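Local coordinates for hypothetical protein VC0802 (Vibrio cholerae, PDB 1ZVP) that is of unknown function but contains two ACT-like domains, a fold that often binds small regulatory ligands, and has been suggested to be a transport protein, at residues L70-T75 / V115-A120; P17-G22 / K119-L124; D23-T28 / L55-A60; L39-T44 / L51-E56. All blocks are in the same frame, centred on the assembly; numbering follows the deposited sequence.

The contacts lie in two sheets of one chain. Interactions 1 and 2, with centres about 6 Å apart, share Lys-119 and Ala-120 and belong to the four-stranded sheet, where strand 71-76 lies between strands 17-19 and 111-116. Interactions 3 and 4, about 7 Å apart between centres, share strand 50-56 of the three-stranded sheet, and both reach the second subunit. The sheets meet between interactions 1 and 3, whose centres are about 12 Å apart: Phe-71 N lies 2.8 Å from Tyr-24 O, probably hydrogen-bonded, and Lys-117 NZ forms a 3.2 Å salt bridge with Asp-23 OD2. No ligand site is established.

Interaction 1. Residues L70-T75 / V115-A120; sequences LFSLIT and VQKEKA
Phe-71 and Gln-116 form a non-hydrogen-bonded antiparallel pair, followed by the hydrogen-bonded pair Ser-72 and Val-115. These are the two central strands of an antiparallel sheet whose layout is consistent with an ACT fold if strand 17-19 takes the place of the last strand. Ser-72 N donates to Val-115 O at 2.8 Å, almost in line with the carbonyl (170° at the oxygen), and Val-115 N returns a 3.1 Å bond to Ser-72 O. Beyond the strand end, Lys-117 N reaches Leu-70 O at 2.9 Å from above the carbonyl plane (37° out of it), consistent with a chain already turning into the 3-10 segment 117-118.

The Phe-71 ring presents its edge to the pairing. Val-115 O lies near the ring plane, 3.4 Å from CD1, where the weakly positive C-H rim suits an oxygen. Leu-70 and the methylene chain of Lys-117 run side by side in the same direction, CD1 to CD 4.0 Å. Lys-117 has CG anti to the backbone N (chi1 -169°), and its extended chain carries NZ on to Asp-23. Beta-branched isoleucine and valine, well suited to strands, meet where Ile-74 CD1 approaches Val-115 CG2. Small serine and alanine let the helix start come close to the sheet: Ser-72 CB touches Ala-120 CB at 3.7 Å, while Ser-72 OG packs 3.5 Å from Lys-117 CG.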
loop_
_atom_site.group_PDB
_atom_site.type_symbol
_atom_site.label_atom_id
_atom_site.label_comp_id
_atom_site.label_asym_id
_atom_site.label_seq_id
_atom_site.Cartn_x
_atom_site.Cartn_y
_atom_site.Cartn_z
ATOM N N LEU D 70 -11.131 3.450 13.324
ATOM C CA LEU D 70 -11.587 4.245 12.182
ATOM C C LEU D 70 -10.452 4.924 11.420
ATOM O O LEU D 70 -9.549 5.514 12.021
ATOM C CB LEU D 70 -12.623 5.292 12.605
ATOM C CG LEU D 70 -14.003 4.896 13.130
ATOM C CD1 LEU D 70 -14.908 6.122 13.132
ATOM C CD2 LEU D 70 -14.635 3.777 12.329
ATOM N N PHE D 71 -10.531 4.837 10.090
ATOM C CA PHE D 71 -9.549 5.406 9.172
ATOM C C PHE D 71 -10.128 6.453 8.214
ATOM O O PHE D 71 -11.257 6.335 7.730
ATOM C CB PHE D 71 -8.881 4.298 8.372
ATOM C CG PHE D 71 -7.959 3.436 9.183
ATOM C CD1 PHE D 71 -6.669 3.858 9.479
ATOM C CD2 PHE D 71 -8.374 2.191 9.639
ATOM C CE1 PHE D 71 -5.811 3.063 10.221
ATOM C CE2 PHE D 71 -7.518 1.385 10.385
ATOM C CZ PHE D 71 -6.234 1.823 10.673
ATOM N N SER D 72 -9.338 7.488 7.954
ATOM C CA SER D 72 -9.642 8.445 6.907
ATOM C C SER D 72 -8.808 8.121 5.684
ATOM O O SER D 72 -7.723 7.564 5.801
ATOM C CB SER D 72 -9.347 9.854 7.378
ATOM O OG SER D 72 -10.235 10.202 8.414
ATOM N N LEU D 73 -9.329 8.455 4.514
ATOM C CA LEU D 73 -8.642 8.153 3.266
ATOM C C LEU D 73 -8.149 9.423 2.579
ATOM O O LEU D 73 -8.909 10.356 2.332
ATOM C CB LEU D 73 -9.529 7.328 2.333
ATOM C CG LEU D 73 -9.085 7.220 0.876
ATOM C CD1 LEU D 73 -7.800 6.423 0.734
ATOM C CD2 LEU D 73 -10.191 6.605 0.061
ATOM N N ILE D 74 -6.854 9.423 2.287
ATOM C CA ILE D 74 -6.169 10.520 1.634
ATOM C C ILE D 74 -5.566 9.997 0.333
ATOM O O ILE D 74 -4.872 8.991 0.320
ATOM C CB ILE D 74 -5.097 11.153 2.567
ATOM C CG1 ILE D 74 -5.790 11.857 3.745
ATOM C CG2 ILE D 74 -4.199 12.110 1.803
ATOM C CD1 ILE D 74 -4.907 12.136 4.943
ATOM N N THR D 75 -5.891 10.655 -0.771
ATOM C CA THR D 75 -5.266 10.342 -2.044
ATOM C C THR D 75 -4.205 11.390 -2.356
ATOM O O THR D 75 -4.374 12.568 -2.057
ATOM C CB THR D 75 -6.302 10.262 -3.175
ATOM O OG1 THR D 75 -7.215 9.198 -2.897
ATOM C CG2 THR D 75 -5.632 10.006 -4.512
ATOM N N VAL D 115 -5.074 6.801 7.198
ATOM C CA VAL D 115 -4.559 7.220 8.495
ATOM C C VAL D 115 -5.696 7.167 9.520
ATOM O O VAL D 115 -6.866 7.189 9.148
ATOM C CB VAL D 115 -3.926 8.648 8.454
ATOM C CG1 VAL D 115 -2.812 8.715 7.405
ATOM C CG2 VAL D 115 -4.985 9.718 8.205
ATOM N N GLN D 116 -5.351 7.077 10.802
ATOM C CA GLN D 116 -6.330 7.171 11.877
ATOM C C GLN D 116 -7.176 8.395 11.669
ATOM O O GLN D 116 -6.654 9.455 11.325
ATOM C CB GLN D 116 -5.635 7.281 13.222
ATOM C CG GLN D 116 -5.011 5.997 13.698
ATOM C CD GLN D 116 -4.122 6.215 14.909
ATOM O OE1 GLN D 116 -3.419 5.304 15.345
ATOM N NE2 GLN D 116 -4.146 7.426 15.457
ATOM N N LYS D 117 -8.478 8.249 11.885
ATOM C CA LYS D 117 -9.435 9.310 11.618
ATOM C C LYS D 117 -9.095 10.609 12.355
ATOM O O LYS D 117 -9.223 11.703 11.785
ATOM C CB LYS D 117 -10.853 8.848 11.955
ATOM C CG LYS D 117 -11.908 9.810 11.450
ATOM C CD LYS D 117 -13.235 9.626 12.132
ATOM C CE LYS D 117 -14.187 10.715 11.685
ATOM N NZ LYS D 117 -15.561 10.444 12.168
ATOM N N GLU D 118 -8.652 10.479 13.611
ATOM C CA GLU D 118 -8.315 11.641 14.451
ATOM C C GLU D 118 -7.122 12.436 13.929
ATOM O O GLU D 118 -6.984 13.620 14.219
ATOM C CB GLU D 118 -8.089 11.231 15.917
ATOM C CG GLU D 118 -9.389 11.205 16.761
ATOM C CD GLU D 118 -9.242 11.830 18.177
ATOM O OE1 GLU D 118 -8.799 11.117 19.125
ATOM O OE2 GLU D 118 -9.596 13.031 18.336
ATOM N N LYS D 119 -6.284 11.778 13.138
ATOM C CA LYS D 119 -5.071 12.373 12.607
ATOM C C LYS D 119 -5.194 12.828 11.151
ATOM O O LYS D 119 -4.195 13.163 10.522
ATOM C CB LYS D 119 -3.907 11.401 12.796
ATOM C CG LYS D 119 -3.366 11.427 14.209
ATOM C CD LYS D 119 -2.457 10.261 14.465
ATOM C CE LYS D 119 -1.791 10.391 15.825
ATOM N NZ LYS D 119 -0.999 9.169 16.144
ATOM N N ALA D 120 -6.420 12.867 10.638
ATOM C CA ALA D 120 -6.688 13.196 9.234
ATOM C C ALA D 120 -6.270 14.613 8.809
ATOM O O ALA D 120 -5.677 14.796 7.738
ATOM C CB ALA D 120 -8.147 12.949 8.905
#

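Interaction 2. Residues P17-G22 / K119-L124; sequences PELMAG and KAQQAL
Leu-124 meets the strand with both of its methyl groups. CD2 packs against Pro-17 CB at 3.8 Å, and CD1 lies 4.0 Å from Leu-19 CB; leucine suits the place because its forked end can reach two alternate residues of the strand. Its CG is anti to the carbonyl carbon (chi1 -77°), which starts the side chain off toward that strand although its first bond runs alongside. The compact proline ring, an apolar surface for the helix, also brings CG to 3.6 Å from Leu-124 O. Leu-19 crosses Leu-124 at about a right angle. Of its own methyls, CD2 approaches Ala-120 CB at 4.3 Å, and CD1 reaches Gln-121 NE2 at 3.8 Å, a contact of carbon with an amide nitrogen rather than a polar bond. Gln-121 leaves the helix away from the strand and bends at chi2, which helps swing the amide back beside Leu-19; a polar glutamine suits this exposed position.

No hydrogen bond joins the two segments. This is probably the helix-on-sheet packing of a ferredoxin-like ACT domain, with strand 17-19 at an edge of the sheet, in the place that the last strand usually takes. The helix 120-124 runs nearly antiparallel to it, 162° between directions, with axes 9.1 Å apart.

Further out, the strand is held by backbone bonds from Glu-18 to Thr-75 and from Met-20 to Leu-73. Small Ala-123 packs on Ile-74. At the helix start, Lys-119 occupies the N-cap position, its carbonyl O receiving Ala-123 N at 2.9 Å.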
loop_
_atom_site.group_PDB
_atom_site.type_symbol
_atom_site.label_atom_id
_atom_site.label_comp_id
_atom_site.label_asym_id
_atom_site.label_seq_id
_atom_site.Cartn_x
_atom_site.Cartn_y
_atom_site.Cartn_z
ATOM N N PRO D 17 -2.136 16.339 -1.311
ATOM C CA PRO D 17 -3.109 15.426 -0.711
ATOM C C PRO D 17 -4.560 15.900 -0.800
ATOM O O PRO D 17 -4.833 17.100 -0.864
ATOM C CB PRO D 17 -2.665 15.365 0.748
ATOM C CG PRO D 17 -2.065 16.675 0.995
ATOM C CD PRO D 17 -1.355 17.038 -0.276
ATOM N N GLU D 18 -5.488 14.953 -0.813
ATOM C CA GLU D 18 -6.893 15.286 -0.742
ATOM C C GLU D 18 -7.619 14.311 0.158
ATOM O O GLU D 18 -7.439 13.101 0.039
ATOM C CB GLU D 18 -7.519 15.324 -2.134
ATOM C CG GLU D 18 -7.064 14.224 -3.041
ATOM C CD GLU D 18 -7.887 14.122 -4.297
ATOM O OE1 GLU D 18 -7.898 13.027 -4.908
ATOM O OE2 GLU D 18 -8.518 15.130 -4.682
ATOM N N LEU D 19 -8.411 14.851 1.078
ATOM C CA LEU D 19 -9.184 14.045 2.016
ATOM C C LEU D 19 -10.473 13.589 1.353
ATOM O O LEU D 19 -11.273 14.417 0.926
ATOM C CB LEU D 19 -9.541 14.866 3.255
ATOM C CG LEU D 19 -9.464 14.313 4.677
ATOM C CD1 LEU D 19 -10.639 14.838 5.460
ATOM C CD2 LEU D 19 -9.353 12.778 4.795
ATOM N N MET D 20 -10.663 12.270 1.286
ATOM C CA MET D 20 -11.882 11.656 0.735
ATOM C C MET D 20 -12.986 11.498 1.789
ATOM O O MET D 20 -12.720 11.457 2.993
ATOM C CB MET D 20 -11.566 10.285 0.097
ATOM C CG MET D 20 -10.447 10.306 -0.959
ATOM S SD MET D 20 -10.808 11.426 -2.317
ATOM C CE MET D 20 -9.363 12.387 -2.243
ATOM N N ALA D 21 -14.228 11.428 1.322
ATOM C CA ALA D 21 -15.363 11.151 2.175
ATOM C C ALA D 21 -15.301 9.722 2.693
ATOM O O ALA D 21 -14.822 8.828 2.001
ATOM C CB ALA D 21 -16.631 11.362 1.409
ATOM N N GLY D 22 -15.773 9.524 3.923
ATOM C CA GLY D 22 -15.972 8.193 4.485
ATOM C C GLY D 22 -15.043 7.788 5.616
ATOM O O GLY D 22 -13.865 8.181 5.646
ATOM N N LYS D 119 -6.284 11.778 13.138
ATOM C CA LYS D 119 -5.071 12.373 12.607
ATOM C C LYS D 119 -5.194 12.828 11.151
ATOM O O LYS D 119 -4.195 13.163 10.522
ATOM C CB LYS D 119 -3.907 11.401 12.796
ATOM C CG LYS D 119 -3.366 11.427 14.209
ATOM C CD LYS D 119 -2.457 10.261 14.465
ATOM C CE LYS D 119 -1.791 10.391 15.825
ATOM N NZ LYS D 119 -0.999 9.169 16.144
ATOM N N ALA D 120 -6.420 12.867 10.638
ATOM C CA ALA D 120 -6.688 13.196 9.234
ATOM C C ALA D 120 -6.270 14.613 8.809
ATOM O O ALA D 120 -5.677 14.796 7.738
ATOM C CB ALA D 120 -8.147 12.949 8.905
ATOM N N GLN D 121 -6.578 15.615 9.625
ATOM C CA GLN D 121 -6.166 16.972 9.288
ATOM C C GLN D 121 -4.648 17.155 9.400
ATOM O O GLN D 121 -4.055 17.844 8.571
ATOM C CB GLN D 121 -6.932 18.020 10.098
ATOM C CG GLN D 121 -8.428 18.065 9.799
ATOM C CD GLN D 121 -8.736 18.400 8.355
ATOM O OE1 GLN D 121 -8.104 19.276 7.765
ATOM N NE2 GLN D 121 -9.715 17.710 7.776
ATOM N N GLN D 122 -4.026 16.513 10.391
ATOM C CA GLN D 122 -2.567 16.572 10.558
ATOM C C GLN D 122 -1.823 15.883 9.430
ATOM O O GLN D 122 -0.733 16.322 9.058
ATOM C CB GLN D 122 -2.102 15.976 11.885
ATOM C CG GLN D 122 -2.546 16.735 13.113
ATOM C CD GLN D 122 -3.709 16.048 13.829
ATOM O OE1 GLN D 122 -3.523 15.476 14.919
ATOM N NE2 GLN D 122 -4.911 16.078 13.212
ATOM N N ALA D 123 -2.401 14.800 8.910
ATOM C CA ALA D 123 -1.839 14.082 7.775
ATOM C C ALA D 123 -1.864 14.924 6.500
ATOM O O ALA D 123 -0.887 14.952 5.766
ATOM C CB ALA D 123 -2.551 12.754 7.578
ATOM N N LEU D 124 -2.983 15.606 6.248
ATOM C CA LEU D 124 -3.077 16.623 5.197
ATOM C C LEU D 124 -1.985 17.677 5.282
ATOM O O LEU D 124 -1.352 18.002 4.279
ATOM C CB LEU D 124 -4.432 17.328 5.239
ATOM C CG LEU D 124 -5.640 16.586 4.682
ATOM C CD1 LEU D 124 -6.866 17.494 4.750
ATOM C CD2 LEU D 124 -5.385 16.091 3.251
#

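Interaction 3. Residues D23-T28 / L55-A60; sequences DYVFCT and LEAEKA
Val-25 lies at the middle of the apolar contact, one methyl on each of two helical alanines. Its CG2, placed in the crowded position between the backbone N and the carbonyl carbon, meets Ala-60 CB at 3.6 Å, and CG1 is 4.2 Å from Ala-57 CB. With only a CB, each alanine lets the helix backbone approach the strand closely. On the same side, Cys-27 SG packs 3.9 Å from Leu-55 CD1.

Around this apolar centre the backbones pair antiparallel. Val-25 N donates to Leu-55 O at 2.8 Å, and Leu-55 N returns a straight 3.1 Å bond to Val-25 O. Where strand 50-56 gives way to helix, Ala-57 N bonds to Asp-23 O at 2.7 Å, tilted 31° from the carbonyl plane. Glu-56, the N-cap residue, bends back at chi2. Its CG comes to 4.1 Å from Tyr-24 CE1, with the carboxylate plane 35° from the ring. Its OE2 stands 3.4 Å from Asp-23 O, two acceptors that do not bond.

The strands probably correspond to the first and third of an ACT-like domain, here without a regular helix between strands 24-29 and 43-47. Helix 57-61 follows directly on the second of the paired strands. Strand 24-29 is the edge of its sheet within this chain. From it Phe-26 packs edge-to-face with Phe-71 and Phe-114 of the other sheet, and also touches Tyr-108 of the second subunit.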
loop_
_atom_site.group_PDB
_atom_site.type_symbol
_atom_site.label_atom_id
_atom_site.label_comp_id
_atom_site.label_asym_id
_atom_site.label_seq_id
_atom_site.Cartn_x
_atom_site.Cartn_y
_atom_site.Cartn_z
ATOM N N ASP D 23 -15.577 7.001 6.553
ATOM C CA ASP D 23 -14.757 6.363 7.589
ATOM C C ASP D 23 -14.536 4.927 7.180
ATOM O O ASP D 23 -15.482 4.231 6.827
ATOM C CB ASP D 23 -15.430 6.392 8.969
ATOM C CG ASP D 23 -15.707 7.805 9.480
ATOM O OD1 ASP D 23 -15.127 8.802 8.973
ATOM O OD2 ASP D 23 -16.525 7.905 10.421
ATOM N N TYR D 24 -13.289 4.479 7.229
ATOM C CA TYR D 24 -12.951 3.166 6.723
ATOM C C TYR D 24 -12.414 2.297 7.832
ATOM O O TYR D 24 -11.925 2.808 8.831
ATOM C CB TYR D 24 -11.972 3.266 5.532
ATOM C CG TYR D 24 -12.639 3.868 4.306
ATOM C CD1 TYR D 24 -13.360 3.069 3.416
ATOM C CD2 TYR D 24 -12.579 5.243 4.062
ATOM C CE1 TYR D 24 -13.997 3.624 2.318
ATOM C CE2 TYR D 24 -13.210 5.807 2.967
ATOM C CZ TYR D 24 -13.915 4.992 2.099
ATOM O OH TYR D 24 -14.535 5.553 1.003
ATOM N N VAL D 25 -12.549 0.986 7.657
ATOM C CA VAL D 25 -12.052 0.009 8.608
ATOM C C VAL D 25 -11.379 -1.129 7.856
ATOM O O VAL D 25 -11.733 -1.419 6.715
ATOM C CB VAL D 25 -13.181 -0.541 9.529
ATOM C CG1 VAL D 25 -13.804 0.577 10.342
ATOM C CG2 VAL D 25 -14.249 -1.286 8.733
ATOM N N PHE D 26 -10.395 -1.755 8.493
ATOM C CA PHE D 26 -9.731 -2.924 7.931
ATOM C C PHE D 26 -10.289 -4.178 8.577
ATOM O O PHE D 26 -10.511 -4.210 9.783
ATOM C CB PHE D 26 -8.215 -2.858 8.150
ATOM C CG PHE D 26 -7.478 -2.016 7.134
ATOM C CD1 PHE D 26 -6.570 -2.602 6.261
ATOM C CD2 PHE D 26 -7.679 -0.634 7.064
ATOM C CE1 PHE D 26 -5.876 -1.828 5.333
ATOM C CE2 PHE D 26 -6.996 0.145 6.135
ATOM C CZ PHE D 26 -6.092 -0.451 5.271
ATOM N N CYS D 27 -10.523 -5.203 7.765
ATOM C CA CYS D 27 -11.091 -6.457 8.237
ATOM C C CYS D 27 -10.377 -7.595 7.578
ATOM O O CYS D 27 -9.908 -7.472 6.445
ATOM C CB CYS D 27 -12.567 -6.582 7.861
ATOM S SG CYS D 27 -13.624 -5.277 8.455
ATOM N N THR D 28 -10.310 -8.709 8.290
ATOM C CA THR D 28 -9.916 -9.963 7.696
ATOM C C THR D 28 -11.123 -10.901 7.805
ATOM O O THR D 28 -11.810 -10.932 8.830
ATOM C CB THR D 28 -8.633 -10.524 8.351
ATOM O OG1 THR D 28 -8.074 -11.547 7.520
ATOM C CG2 THR D 28 -8.890 -11.063 9.761
ATOM N N LEU D 55 -13.455 -1.375 4.126
ATOM C CA LEU D 55 -14.879 -1.120 4.025
ATOM C C LEU D 55 -15.228 0.149 4.753
ATOM O O LEU D 55 -14.568 0.499 5.727
ATOM C CB LEU D 55 -15.651 -2.253 4.714
ATOM C CG LEU D 55 -15.590 -3.671 4.161
ATOM C CD1 LEU D 55 -15.747 -4.673 5.271
ATOM C CD2 LEU D 55 -16.681 -3.844 3.137
ATOM N N GLU D 56 -16.281 0.817 4.287
ATOM C CA GLU D 56 -16.941 1.875 5.039
ATOM C C GLU D 56 -17.303 1.370 6.437
ATOM O O GLU D 56 -17.693 0.217 6.600
ATOM C CB GLU D 56 -18.203 2.317 4.304
ATOM C CG GLU D 56 -17.994 3.427 3.302
ATOM C CD GLU D 56 -18.508 4.774 3.805
ATOM O OE1 GLU D 56 -19.279 5.419 3.052
ATOM O OE2 GLU D 56 -18.160 5.185 4.947
ATOM N N ALA D 57 -17.175 2.234 7.440
ATOM C CA ALA D 57 -17.352 1.844 8.839
ATOM C C ALA D 57 -18.672 1.121 9.114
ATOM O O ALA D 57 -18.672 0.034 9.695
ATOM C CB ALA D 57 -17.207 3.050 9.751
ATOM N N GLU D 58 -19.786 1.715 8.693
ATOM C CA GLU D 58 -21.104 1.148 8.989
ATOM C C GLU D 58 -21.609 0.096 8.005
ATOM O O GLU D 58 -22.598 -0.561 8.284
ATOM C CB GLU D 58 -22.165 2.241 9.226
ATOM C CG GLU D 58 -22.199 3.374 8.198
ATOM C CD GLU D 58 -22.515 2.897 6.781
ATOM O OE1 GLU D 58 -23.695 2.539 6.519
ATOM O OE2 GLU D 58 -21.581 2.886 5.936
ATOM N N LYS D 59 -20.938 -0.054 6.863
ATOM C CA LYS D 59 -21.164 -1.191 5.966
ATOM C C LYS D 59 -20.599 -2.454 6.597
ATOM O O LYS D 59 -21.149 -3.536 6.436
ATOM C CB LYS D 59 -20.499 -0.966 4.605
ATOM C CG LYS D 59 -21.434 -0.865 3.402
ATOM C CD LYS D 59 -22.184 0.462 3.354
ATOM C CE LYS D 59 -22.231 1.040 1.940
ATOM N NZ LYS D 59 -20.891 1.575 1.536
ATOM N N ALA D 60 -19.489 -2.302 7.308
ATOM C CA ALA D 60 -18.833 -3.411 7.986
ATOM C C ALA D 60 -19.536 -3.706 9.292
ATOM O O ALA D 60 -19.687 -4.863 9.676
ATOM C CB ALA D 60 -17.366 -3.087 8.246
#

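Interaction 4. Residues L39-T44 / L51-E56; sequences LEPIAT and LTLVLE
The peptide units of Ile-42, Ala-43 and Val-54 are the flat groups of this contact. Ile-42 N donates to Val-54 O at 2.9 Å, nearly in line with that carbonyl (167° at the oxygen), and Pro-41 CA also lies 3.4 Å from Val-54 O. Val-54 N bonds to Ala-43 O at 3.1 Å from above the carbonyl plane, 42° out of it. Ile-42 and Ala-43 thus both stand opposite Val-54, a classic beta bulge.

Pro-41 is a puckered ring rather than a flat one: CG lies 4.1 Å from Leu-53 CD2, and CB 3.9 Å from Leu-55 CD2. The latter presses on Leu-39 CB at 3.5 Å, so one methyl branch touches both Leu-39 and Pro-41. Val-54 divides its methyls: CG1, anti to the backbone N (chi1 -172°), touches Ile-42 CG2, and CG2 lies 3.8 Å from Ala-43 CB, whose single methyl lies beside the valine on the same face of the sheet. Thr-44 lies alongside Leu-53, its CG2 against Leu-51 CD1, while its OG1 makes a weak hydrogen bond to Ala-43 O.

This is the hairpin of strands 43-47 and 50-56, probably the second and third strands of the ACT plan. Strand 43-47 continues the sheet antiparallel into the second subunit, and Thr-52 OG1 bonds to Tyr-108 N there. The two direct backbone bonds fix the register at the bulge; where residues 39-41 are no longer strand, a water carries the link from Glu-56 N to Leu-39 O, 3.0 Å from each, and apolar side chains supply most of the rest.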
loop_
_atom_site.group_PDB
_atom_site.type_symbol
_atom_site.label_atom_id
_atom_site.label_comp_id
_atom_site.label_asym_id
_atom_site.label_seq_id
_atom_site.Cartn_x
_atom_site.Cartn_y
_atom_site.Cartn_z
ATOM N N LEU D 39 -21.000 -5.953 0.104
ATOM C CA LEU D 39 -20.451 -4.982 1.046
ATOM C C LEU D 39 -19.751 -3.811 0.341
ATOM O O LEU D 39 -19.505 -2.768 0.955
ATOM C CB LEU D 39 -19.490 -5.662 2.026
ATOM C CG LEU D 39 -20.049 -6.724 2.973
ATOM C CD1 LEU D 39 -18.941 -7.298 3.837
ATOM C CD2 LEU D 39 -21.155 -6.150 3.836
ATOM N N GLU D 40 -19.448 -3.999 -0.947
ATOM C CA GLU D 40 -18.800 -2.996 -1.806
ATOM C C GLU D 40 -17.491 -2.456 -1.228
ATOM O O GLU D 40 -17.360 -1.245 -1.022
ATOM C CB GLU D 40 -19.751 -1.842 -2.118
ATOM C CG GLU D 40 -20.890 -2.203 -3.054
ATOM C CD GLU D 40 -22.119 -1.324 -2.840
ATOM O OE1 GLU D 40 -23.239 -1.794 -3.142
ATOM O OE2 GLU D 40 -21.973 -0.172 -2.359
ATOM N N PRO D 41 -16.519 -3.351 -0.965
ATOM C CA PRO D 41 -15.261 -2.919 -0.371
ATOM C C PRO D 41 -14.470 -2.007 -1.310
ATOM O O PRO D 41 -14.425 -2.256 -2.514
ATOM C CB PRO D 41 -14.515 -4.237 -0.140
ATOM C CG PRO D 41 -15.110 -5.186 -1.103
ATOM C CD PRO D 41 -16.537 -4.806 -1.209
ATOM N N ILE D 42 -13.863 -0.955 -0.760
ATOM C CA ILE D 42 -13.068 -0.034 -1.562
ATOM C C ILE D 42 -11.757 -0.702 -1.951
ATOM O O ILE D 42 -11.193 -0.406 -3.005
ATOM C CB ILE D 42 -12.840 1.324 -0.850
ATOM C CG1 ILE D 42 -12.310 2.366 -1.838
ATOM C CG2 ILE D 42 -11.938 1.173 0.384
ATOM C CD1 ILE D 42 -12.132 3.741 -1.253
ATOM N N ALA D 43 -11.296 -1.619 -1.106
ATOM C CA ALA D 43 -10.060 -2.351 -1.347
ATOM C C ALA D 43 -10.176 -3.802 -0.905
ATOM O O ALA D 43 -10.995 -4.143 -0.057
ATOM C CB ALA D 43 -8.884 -1.676 -0.650
ATOM N N THR D 44 -9.329 -4.640 -1.487
ATOM C CA THR D 44 -9.314 -6.082 -1.248
ATOM C C THR D 44 -7.873 -6.575 -1.261
ATOM O O THR D 44 -7.082 -6.143 -2.091
ATOM C CB THR D 44 -10.123 -6.786 -2.347
ATOM O OG1 THR D 44 -11.488 -6.850 -1.942
ATOM C CG2 THR D 44 -9.619 -8.176 -2.626
ATOM N N LEU D 51 -8.870 -13.134 3.506
ATOM C CA LEU D 51 -9.191 -11.970 2.678
ATOM C C LEU D 51 -9.266 -10.709 3.511
ATOM O O LEU D 51 -10.053 -10.634 4.452
ATOM C CB LEU D 51 -10.524 -12.195 1.967
ATOM C CG LEU D 51 -11.025 -11.214 0.916
ATOM C CD1 LEU D 51 -10.221 -11.310 -0.373
ATOM C CD2 LEU D 51 -12.477 -11.521 0.647
ATOM N N THR D 52 -8.431 -9.727 3.175
ATOM C CA THR D 52 -8.534 -8.379 3.755
ATOM C C THR D 52 -9.597 -7.598 2.992
ATOM O O THR D 52 -9.581 -7.563 1.758
ATOM C CB THR D 52 -7.180 -7.598 3.702
ATOM O OG1 THR D 52 -6.161 -8.316 4.411
ATOM C CG2 THR D 52 -7.319 -6.193 4.308
ATOM N N LEU D 53 -10.531 -6.996 3.724
ATOM C CA LEU D 53 -11.486 -6.070 3.131
ATOM C C LEU D 53 -11.298 -4.713 3.767
ATOM O O LEU D 53 -11.146 -4.621 4.978
ATOM C CB LEU D 53 -12.936 -6.529 3.341
ATOM C CG LEU D 53 -13.404 -7.900 2.827
ATOM C CD1 LEU D 53 -14.819 -8.216 3.345
ATOM C CD2 LEU D 53 -13.340 -8.000 1.297
ATOM N N VAL D 54 -11.290 -3.665 2.949
ATOM C CA VAL D 54 -11.335 -2.296 3.457
ATOM C C VAL D 54 -12.710 -1.757 3.097
ATOM O O VAL D 54 -13.081 -1.706 1.932
ATOM C CB VAL D 54 -10.182 -1.383 2.912
ATOM C CG1 VAL D 54 -10.169 -0.049 3.630
ATOM C CG2 VAL D 54 -8.840 -2.046 3.083
ATOM N N LEU D 55 -13.455 -1.375 4.126
ATOM C CA LEU D 55 -14.879 -1.120 4.025
ATOM C C LEU D 55 -15.228 0.149 4.753
ATOM O O LEU D 55 -14.568 0.499 5.727
ATOM C CB LEU D 55 -15.651 -2.253 4.714
ATOM C CG LEU D 55 -15.590 -3.671 4.161
ATOM C CD1 LEU D 55 -15.747 -4.673 5.271
ATOM C CD2 LEU D 55 -16.681 -3.844 3.137
ATOM N N GLU D 56 -16.281 0.817 4.287
ATOM C CA GLU D 56 -16.941 1.875 5.039
ATOM C C GLU D 56 -17.303 1.370 6.437
ATOM O O GLU D 56 -17.693 0.217 6.600
ATOM C CB GLU D 56 -18.203 2.317 4.304
ATOM C CG GLU D 56 -17.994 3.427 3.302
ATOM C CD GLU D 56 -18.508 4.774 3.805
ATOM O OE1 GLU D 56 -19.279 5.419 3.052
ATOM O OE2 GLU D 56 -18.160 5.185 4.947
HETATM O O HOH W 1 -17.916 -0.589 2.216
#